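Local coordinates for protein putative NAD(P)H-flavin oxidoreductase (Streptococcus pyogenes serotype M1, PDB 2HAY) that binds flavin mononucleotide and probably works as an NAD(P)H-dependent oxidoreductase of the nitroreductase family, at residues E67-P70 with A75-Q78; N103-R108 with N117-L122. All coordinates share one frame; numbering follows the deposited sequence.

Contact 1: residues E67-P70 with A75-Q78; sequences EIKP and AQYQ
The flat group here is the carboxamide of Gln-76, and it meets Lys-69 with its NE2 end leading. NE2 comes to 2.7 Å from the main-chain O of Lys-69, but this is not a hydrogen bond. The oxygen sits almost straight beyond the CD–NE2 bond, with an angle of about 170° at NE2, and so falls between the two N–H directions instead of on either of them. Off to one side of that approach is the first stretch of the lysine side chain, whose CG is 3.9 Å from the same NE2 of Gln-76. A bend in the glutamine chain at chi2 (95°) turns the amide across to Lys-69. The lysine chain then continues past the other backbone: its CE passes 4.0 Å from the carbonyl O of Gln-76, so each side chain lies against the main chain of the other residue. All this happens in the nitroreductase fold at the link between helix 62-68, followed by a short 3-10 segment at Lys-69 and Pro-70, and helix 76-81, which has Ala-75 as its N-cap. The CA atoms of Lys-69 and Gln-76 are 6.0 Å apart. Beyond its bend at chi3, Lys-69 ends in a salt bridge from NZ to Glu-80, tying the 3-10 segment to helix 76-81. Ile-68 and Lys-69 both touch Leu-79, and Ile-68 also packs on Met-197 of strand 192-201. On the 75-78 side, Gln-78 touches the bound FMN, and its NE2 makes a weak hydrogen bond to the carbonyl of Gly-74, another residue of the flavin pocket.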
loop_
_atom_site.group_PDB
_atom_site.type_symbol
_atom_site.label_atom_id
_atom_site.label_comp_id
_atom_site.label_asym_id
_atom_site.label_seq_id
_atom_site.Cartn_x
_atom_site.Cartn_y
_atom_site.Cartn_z
ATOM N N GLU B 67 13.113 22.154 -9.128
ATOM C CA GLU B 67 13.519 22.367 -7.738
ATOM C C GLU B 67 13.616 21.093 -6.891
ATOM O O GLU B 67 14.486 20.988 -6.033
ATOM C CB GLU B 67 12.583 23.363 -7.073
ATOM C CG GLU B 67 13.195 24.049 -5.906
ATOM C CD GLU B 67 12.357 25.222 -5.397
ATOM O OE1 GLU B 67 11.371 25.615 -6.076
ATOM O OE2 GLU B 67 12.708 25.734 -4.308
ATOM N N ILE B 68 12.732 20.126 -7.131
ATOM C CA ILE B 68 12.746 18.853 -6.399
ATOM C C ILE B 68 13.972 18.019 -6.788
ATOM O O ILE B 68 14.603 17.384 -5.947
ATOM C CB ILE B 68 11.405 18.065 -6.612
ATOM C CG1 ILE B 68 10.289 18.682 -5.752
ATOM C CG2 ILE B 68 11.557 16.564 -6.322
ATOM C CD1 ILE B 68 8.888 18.176 -6.124
ATOM N N LYS B 69 14.331 18.089 -8.067
ATOM C CA LYS B 69 15.316 17.194 -8.697
ATOM C C LYS B 69 16.687 16.960 -7.985
ATOM O O LYS B 69 17.106 15.805 -7.871
ATOM C CB LYS B 69 15.506 17.613 -10.160
ATOM C CG LYS B 69 15.709 16.477 -11.146
ATOM C CD LYS B 69 15.841 17.029 -12.578
ATOM C CE LYS B 69 14.492 17.037 -13.320
ATOM N NZ LYS B 69 14.625 17.727 -14.652
ATOM N N PRO B 70 17.390 18.029 -7.520
ATOM C CA PRO B 70 18.659 17.802 -6.801
ATOM C C PRO B 70 18.546 16.995 -5.501
ATOM O O PRO B 70 19.563 16.514 -4.991
ATOM C CB PRO B 70 19.134 19.221 -6.442
ATOM C CG PRO B 70 18.436 20.118 -7.370
ATOM C CD PRO B 70 17.103 19.471 -7.647
ATOM N N ALA B 75 14.651 9.803 -8.661
ATOM C CA ALA B 75 13.595 10.292 -9.555
ATOM C C ALA B 75 14.101 11.200 -10.673
ATOM O O ALA B 75 13.309 11.872 -11.331
ATOM C CB ALA B 75 12.528 11.002 -8.756
ATOM N N GLN B 76 15.415 11.191 -10.891
ATOM C CA GLN B 76 16.091 12.125 -11.792
ATOM C C GLN B 76 15.556 12.061 -13.236
ATOM O O GLN B 76 15.160 13.076 -13.809
ATOM C CB GLN B 76 17.592 11.811 -11.817
ATOM C CG GLN B 76 18.491 12.989 -11.651
ATOM C CD GLN B 76 18.918 13.166 -10.224
ATOM O OE1 GLN B 76 19.790 12.442 -9.741
ATOM N NE2 GLN B 76 18.302 14.115 -9.529
ATOM N N TYR B 77 15.565 10.863 -13.825
ATOM C CA TYR B 77 15.085 10.706 -15.189
ATOM C C TYR B 77 13.561 10.694 -15.237
ATOM O O TYR B 77 12.967 11.123 -16.219
ATOM C CB TYR B 77 15.718 9.484 -15.838
ATOM C CG TYR B 77 17.159 9.743 -16.163
ATOM C CD1 TYR B 77 18.165 9.405 -15.269
ATOM C CD2 TYR B 77 17.514 10.371 -17.352
ATOM C CE1 TYR B 77 19.505 9.663 -15.553
ATOM C CE2 TYR B 77 18.865 10.630 -17.662
ATOM C CZ TYR B 77 19.847 10.279 -16.749
ATOM O OH TYR B 77 21.164 10.537 -17.037
ATOM N N GLN B 78 12.930 10.270 -14.148
ATOM C CA GLN B 78 11.467 10.252 -14.084
ATOM C C GLN B 78 10.873 11.669 -14.135
ATOM O O GLN B 78 9.983 11.934 -14.939
ATOM C CB GLN B 78 10.986 9.466 -12.864
ATOM C CG GLN B 78 11.336 7.992 -12.911
ATOM C CD GLN B 78 12.593 7.642 -12.128
ATOM O OE1 GLN B 78 13.634 8.316 -12.229
ATOM N NE2 GLN B 78 12.502 6.579 -11.328
#

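Contact 2: residues N103-R108 with N117-L122; sequences NSLLRR and NSRLKL. With SO4 (sulfate ion), chain G.
Leu-105 supplies the apolar part of the contact, with each methyl finding its own partner. CD1 meets CD2 of Leu-120 at 3.8 Å, while CD2 of Leu-105 rests against CD of Arg-119, also at 3.8 Å. The leucine CG lies anti to its carbonyl carbon (chi1 -68°), which sends both methyls across to helix 116-130.

The charged part joins Arg-108 and Arg-119, whose guanidinium planes stand 85° apart. NH1 of Arg-108 comes to 3.1 Å from NH2 of Arg-119, two donors with no bond between them. A sulfate, probably from the crystallisation liquor, lies by both groups and probably offsets their like charge. Its O1 is 2.9 Å from NH2 of Arg-119, and its O4 lies at the edge of both guanidinium groups, taking a weak hydrogen bond of 3.4 Å from NH2 of Arg-108. NH2 of Arg-119 also makes a weak bond to the hydroxyl of Tyr-123.

Arg-23 of the second subunit packs on Arg-119, and a bound FMN lies about 4 Å from the Arg-108 side chain. Arg-108, just past helix 99-106, and Arg-119 on helix 116-130 thus line the sulfate's place beside the second subunit, consistent with the nitroreductase dimer, whose flavin sites lie between the subunits.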
loop_
_atom_site.group_PDB
_atom_site.type_symbol
_atom_site.label_atom_id
_atom_site.label_comp_id
_atom_site.label_asym_id
_atom_site.label_seq_id
_atom_site.Cartn_x
_atom_site.Cartn_y
_atom_site.Cartn_z
ATOM N N ASN B 103 -14.910 13.664 11.118
ATOM C CA ASN B 103 -15.530 13.910 9.831
ATOM C C ASN B 103 -15.742 12.637 9.022
ATOM O O ASN B 103 -16.665 12.554 8.225
ATOM C CB ASN B 103 -14.720 14.928 9.040
ATOM C CG ASN B 103 -14.786 16.317 9.643
ATOM O OD1 ASN B 103 -15.770 16.689 10.286
ATOM N ND2 ASN B 103 -13.741 17.103 9.418
ATOM N N SER B 104 -14.898 11.636 9.261
ATOM C CA SER B 104 -14.948 10.385 8.516
ATOM C C SER B 104 -16.165 9.556 8.963
ATOM O O SER B 104 -16.701 8.752 8.203
ATOM C CB SER B 104 -13.625 9.608 8.654
ATOM O OG SER B 104 -13.426 9.102 9.967
ATOM N N LEU B 105 -16.595 9.788 10.197
ATOM C CA LEU B 105 -17.790 9.184 10.734
ATOM C C LEU B 105 -19.026 9.945 10.263
ATOM O O LEU B 105 -19.985 9.340 9.802
ATOM C CB LEU B 105 -17.702 9.116 12.269
ATOM C CG LEU B 105 -16.634 8.146 12.798
ATOM C CD1 LEU B 105 -16.301 8.420 14.257
ATOM C CD2 LEU B 105 -17.082 6.694 12.620
ATOM N N LEU B 106 -18.992 11.272 10.362
ATOM C CA LEU B 106 -20.080 12.116 9.874
ATOM C C LEU B 106 -20.406 11.880 8.399
ATOM O O LEU B 106 -21.575 11.798 8.043
ATOM C CB LEU B 106 -19.781 13.589 10.124
ATOM C CG LEU B 106 -19.558 13.994 11.592
ATOM C CD1 LEU B 106 -18.966 15.402 11.703
ATOM C CD2 LEU B 106 -20.848 13.876 12.428
ATOM N N ARG B 107 -19.367 11.768 7.568
ATOM C CA ARG B 107 -19.472 11.449 6.144
ATOM C C ARG B 107 -20.343 10.244 5.885
ATOM O O ARG B 107 -21.017 10.173 4.866
ATOM C CB ARG B 107 -18.085 11.125 5.545
ATOM C CG ARG B 107 -17.312 12.307 5.040
ATOM C CD ARG B 107 -16.355 11.943 3.891
ATOM N NE ARG B 107 -15.255 11.046 4.257
ATOM C CZ ARG B 107 -14.218 11.375 5.032
ATOM N NH1 ARG B 107 -14.146 12.587 5.595
ATOM N NH2 ARG B 107 -13.267 10.473 5.287
ATOM N N ARG B 108 -20.267 9.286 6.800
ATOM C CA ARG B 108 -20.993 8.029 6.726
ATOM C C ARG B 108 -22.319 8.078 7.500
ATOM O O ARG B 108 -22.976 7.058 7.688
ATOM C CB ARG B 108 -20.103 6.905 7.248
ATOM C CG ARG B 108 -18.871 6.646 6.378
ATOM C CD ARG B 108 -17.835 5.830 7.115
ATOM N NE ARG B 108 -18.462 4.733 7.840
ATOM C CZ ARG B 108 -17.817 3.852 8.606
ATOM N NH1 ARG B 108 -18.514 2.886 9.219
ATOM N NH2 ARG B 108 -16.491 3.930 8.755
ATOM N N ASN B 117 -19.894 8.432 19.326
ATOM C CA ASN B 117 -19.061 8.334 20.526
ATOM C C ASN B 117 -18.563 6.925 20.797
ATOM O O ASN B 117 -17.398 6.735 21.188
ATOM C CB ASN B 117 -19.807 8.879 21.746
ATOM C CG ASN B 117 -20.035 10.381 21.666
ATOM O OD1 ASN B 117 -21.169 10.847 21.797
ATOM N ND2 ASN B 117 -18.958 11.149 21.436
ATOM N N SER B 118 -19.438 5.941 20.579
ATOM C CA SER B 118 -19.047 4.545 20.710
ATOM C C SER B 118 -17.964 4.141 19.697
ATOM O O SER B 118 -17.065 3.371 20.040
ATOM C CB SER B 118 -20.250 3.617 20.587
ATOM O OG SER B 118 -20.431 3.206 19.240
ATOM N N ARG B 119 -18.063 4.627 18.454
ATOM C CA ARG B 119 -16.989 4.373 17.487
ATOM C C ARG B 119 -15.703 5.063 17.912
ATOM O O ARG B 119 -14.636 4.461 17.859
ATOM C CB ARG B 119 -17.384 4.717 16.045
ATOM C CG ARG B 119 -17.741 3.471 15.233
ATOM C CD ARG B 119 -18.904 3.744 14.284
ATOM N NE ARG B 119 -19.420 2.551 13.592
ATOM C CZ ARG B 119 -18.810 1.948 12.571
ATOM N NH1 ARG B 119 -19.363 0.880 11.990
ATOM N NH2 ARG B 119 -17.638 2.402 12.130
ATOM N N LEU B 120 -15.819 6.301 18.390
ATOM C CA LEU B 120 -14.644 7.047 18.858
ATOM C C LEU B 120 -13.889 6.278 19.944
ATOM O O LEU B 120 -12.648 6.296 19.988
ATOM C CB LEU B 120 -15.015 8.451 19.331
ATOM C CG LEU B 120 -15.387 9.432 18.211
ATOM C CD1 LEU B 120 -15.795 10.784 18.805
ATOM C CD2 LEU B 120 -14.247 9.594 17.247
ATOM N N LYS B 121 -14.649 5.576 20.779
ATOM C CA LYS B 121 -14.101 4.756 21.849
ATOM C C LYS B 121 -13.323 3.550 21.318
ATOM O O LYS B 121 -12.290 3.197 21.873
ATOM C CB LYS B 121 -15.223 4.289 22.772
ATOM C CG LYS B 121 -14.787 4.013 24.174
ATOM C CD LYS B 121 -15.931 4.345 25.147
ATOM C CE LYS B 121 -15.399 4.791 26.508
ATOM N NZ LYS B 121 -15.972 6.125 26.923
ATOM N N LEU B 122 -13.830 2.919 20.263
ATOM C CA LEU B 122 -13.082 1.876 19.566
ATOM C C LEU B 122 -11.827 2.422 18.888
ATOM O O LEU B 122 -10.755 1.795 18.906
ATOM C CB LEU B 122 -13.942 1.213 18.487
ATOM C CG LEU B 122 -13.989 -0.316 18.587
ATOM C CD1 LEU B 122 -14.733 -0.862 17.376
ATOM C CD2 LEU B 122 -12.573 -0.950 18.757
HETATM S S SO4 G . -14.819 0.131 11.002
HETATM O O1 SO4 G . -15.205 0.830 12.271
HETATM O O2 SO4 G . -13.344 -0.230 11.169
HETATM O O3 SO4 G . -15.734 -1.165 10.825
HETATM O O4 SO4 G . -14.994 1.094 9.734
#

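How the contacts relate
Contact 1 comes first along the chain and is complete before contact 2 begins. Strand 84-91, an inner strand of the four-stranded antiparallel sheet, runs between them in sequence. They share no helix, and they lie on opposite sides of the chain's centre, with their own centres 41 Å apart and their nearest atoms about 26 Å apart. All four segments nevertheless belong to the same nitroreductase fold. Both contacts lie near a bound FMN: contact 1 holds Gln-78 of the flavin pocket, and the Arg-108 side chain of contact 2 is about 4 Å from a flavin. Contact 2 also packs on the second subunit, in keeping with a dimer whose cofactors sit near the subunit boundary.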